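Local coordinates for protease VII (Escherichia coli, PDB 1I78), which is an outer membrane protease of the omptin family, an integral beta barrel that cleaves peptide bonds in protein substrates, at residues N244-A252 / I288-T296. The protein carries 3 engineered substitutions. Residues are numbered along the deposited sequence; the frame is centred on the assembly and turned at random.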
# COMPACT_ATOMS: atom_id res chain seq x y z
N ASN A 244 29.09 -5.52 15.48
CA ASN A 244 28.23 -5.96 14.39
C ASN A 244 26.79 -6.28 14.76
O ASN A 244 26.22 -7.26 14.27
CB ASN A 244 28.86 -7.16 13.68
CG ASN A 244 29.28 -8.27 14.63
OD1 ASN A 244 28.44 -8.99 15.19
ND2 ASN A 244 30.59 -8.42 14.82
N ALA A 245 26.20 -5.45 15.61
CA ALA A 245 24.81 -5.62 16.03
C ALA A 245 24.20 -4.23 16.26
O ALA A 245 24.50 -3.58 17.27
CB ALA A 245 24.74 -6.44 17.31
N LYS A 246 23.37 -3.78 15.32
CA LYS A 246 22.75 -2.47 15.45
C LYS A 246 21.29 -2.52 15.86
O LYS A 246 20.46 -3.14 15.19
CB LYS A 246 22.86 -1.68 14.15
CG LYS A 246 22.22 -0.28 14.27
CD LYS A 246 22.49 0.63 13.06
CE LYS A 246 21.60 0.30 11.87
NZ LYS A 246 21.71 1.34 10.81
N VAL A 247 20.97 -1.88 16.97
CA VAL A 247 19.59 -1.84 17.40
C VAL A 247 19.07 -0.55 16.76
O VAL A 247 19.74 0.49 16.78
CB VAL A 247 19.51 -1.84 18.95
CG1 VAL A 247 19.46 -0.43 19.50
CG2 VAL A 247 18.31 -2.66 19.39
N TYR A 248 17.90 -0.62 16.14
CA TYR A 248 17.38 0.55 15.45
C TYR A 248 15.86 0.70 15.47
O TYR A 248 15.10 -0.24 15.75
CB TYR A 248 17.86 0.53 14.00
CG TYR A 248 17.05 -0.38 13.12
CD1 TYR A 248 15.85 0.05 12.54
CD2 TYR A 248 17.44 -1.71 12.92
CE1 TYR A 248 15.06 -0.82 11.80
CE2 TYR A 248 16.65 -2.59 12.18
CZ TYR A 248 15.46 -2.14 11.62
OH TYR A 248 14.67 -3.00 10.90
N VAL A 249 15.44 1.91 15.13
CA VAL A 249 14.04 2.29 15.10
C VAL A 249 13.81 3.00 13.75
O VAL A 249 14.68 3.73 13.26
CB VAL A 249 13.75 3.20 16.35
CG1 VAL A 249 13.43 4.64 15.95
CG2 VAL A 249 12.68 2.56 17.22
N GLU A 250 12.66 2.75 13.11
CA GLU A 250 12.41 3.37 11.81
C GLU A 250 10.98 3.78 11.54
O GLU A 250 10.05 3.18 12.07
CB GLU A 250 12.89 2.44 10.67
CG GLU A 250 12.74 3.09 9.29
CD GLU A 250 13.38 2.30 8.16
OE1 GLU A 250 12.85 1.23 7.79
OE2 GLU A 250 14.43 2.76 7.63
N GLY A 251 10.84 4.79 10.69
CA GLY A 251 9.54 5.30 10.29
C GLY A 251 9.48 5.46 8.77
O GLY A 251 10.34 6.12 8.16
N ALA A 252 8.46 4.87 8.15
CA ALA A 252 8.30 4.93 6.70
C ALA A 252 6.92 5.36 6.23
O ALA A 252 5.89 4.94 6.76
CB ALA A 252 8.65 3.59 6.09
N ILE A 288 4.49 3.11 8.23
CA ILE A 288 5.06 1.94 8.87
C ILE A 288 6.04 2.35 9.95
O ILE A 288 7.02 3.06 9.69
CB ILE A 288 5.79 1.04 7.88
CG1 ILE A 288 4.80 0.45 6.88
CG2 ILE A 288 6.55 -0.06 8.64
CD1 ILE A 288 5.44 -0.49 5.87
N THR A 289 5.77 1.90 11.16
CA THR A 289 6.62 2.22 12.29
C THR A 289 7.20 0.90 12.75
O THR A 289 6.47 -0.05 13.00
CB THR A 289 5.80 2.91 13.40
OG1 THR A 289 5.39 4.20 12.94
CG2 THR A 289 6.64 3.06 14.67
N THR A 290 8.52 0.86 12.86
CA THR A 290 9.18 -0.37 13.22
C THR A 290 10.44 -0.20 14.07
O THR A 290 11.05 0.88 14.11
CB THR A 290 9.55 -1.15 11.95
OG1 THR A 290 10.25 -2.34 12.30
CG2 THR A 290 10.47 -0.31 11.04
N ALA A 291 10.81 -1.28 14.74
CA ALA A 291 12.01 -1.32 15.55
C ALA A 291 12.57 -2.74 15.44
O ALA A 291 11.82 -3.72 15.39
CB ALA A 291 11.68 -0.98 17.00
N GLY A 292 13.90 -2.84 15.37
CA GLY A 292 14.51 -4.15 15.25
C GLY A 292 16.03 -4.15 15.28
O GLY A 292 16.66 -3.20 15.75
N LEU A 293 16.61 -5.23 14.75
CA LEU A 293 18.06 -5.42 14.75
C LEU A 293 18.70 -5.78 13.41
O LEU A 293 18.19 -6.61 12.67
CB LEU A 293 18.41 -6.49 15.78
CG LEU A 293 19.66 -7.34 15.56
CD1 LEU A 293 20.91 -6.52 15.89
CD2 LEU A 293 19.56 -8.57 16.44
N LYS A 294 19.84 -5.16 13.13
CA LYS A 294 20.58 -5.43 11.91
C LYS A 294 21.92 -6.07 12.32
O LYS A 294 22.79 -5.40 12.87
CB LYS A 294 20.81 -4.14 11.13
CG LYS A 294 21.42 -4.36 9.77
CD LYS A 294 21.58 -3.06 8.99
CE LYS A 294 22.45 -3.28 7.75
NZ LYS A 294 22.54 -2.07 6.87
N TYR A 295 22.05 -7.36 12.04
CA TYR A 295 23.24 -8.13 12.38
C TYR A 295 24.15 -8.35 11.17
O TYR A 295 23.74 -8.96 10.19
CB TYR A 295 22.83 -9.49 12.94
CG TYR A 295 23.92 -10.25 13.66
CD1 TYR A 295 25.26 -10.10 13.28
CD2 TYR A 295 23.63 -11.11 14.71
CE1 TYR A 295 26.28 -10.79 13.94
CE2 TYR A 295 24.64 -11.80 15.38
CZ TYR A 295 25.96 -11.63 14.99
OH TYR A 295 26.97 -12.29 15.66
N THR A 296 25.38 -7.86 11.25
CA THR A 296 26.33 -8.04 10.15
C THR A 296 27.30 -9.18 10.46
O THR A 296 28.27 -9.00 11.19
CB THR A 296 27.14 -6.76 9.89
OG1 THR A 296 26.30 -5.78 9.27
CG2 THR A 296 28.33 -7.04 8.98
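The ring of Tyr248 lies over the backbone of Gly292, the residue paired with it on the neighbouring strand. Gly292 N sits above the ring centre, 4.1 Å from the plane, and the ring atom Tyr248 CE2 is 3.5 Å from Gly292 C. With chi1 at 80°, CG stands between the backbone N and the carbonyl carbon, which swings the ring across toward segment 288-296. Gly292 has no side chain to block it. Beneath the ring the pair is joined by two backbone hydrogen bonds, Tyr248 N to Gly292 O and Gly292 N to Tyr248 O, both 2.9 Å. Equivalent pairs of hydrogen bonds link Lys246 with Lys294, Glu250 with Thr290 and Ala252 with Ile288. Beside the ring, Glu250 CB meets Thr290 CG2 at 3.7 Å. The segments run antiparallel, at 164°, as the open ends of the beta hairpin formed by strands 245-267 and 272-296. Strand 272-296 in turn pairs with strand 12-31, which closes the omptin barrel. Val247, Val249, Ala291 and Leu293 lie on the outer, surface side of the wall. There Val249 CG2 touches Ala291 CB at 3.7 Å, and Leu293 CD1 reaches Ala245 CB at 4.1 Å. Near the hairpin's open end, the Asn244 amide runs alongside the Tyr295 ring, their planes 12° apart. On the other face of the sheet, which carries Tyr248, the polar ends find partners on other strands. Tyr248 OH is hydrogen-bonded to Asp15, Thr290 OG1 to Ser17, and Glu250 OE2 to Asn236. Lys246 NZ lies 5.3 Å from Lys294 NZ, and its salt bridge to Glu193 probably eases the repulsion.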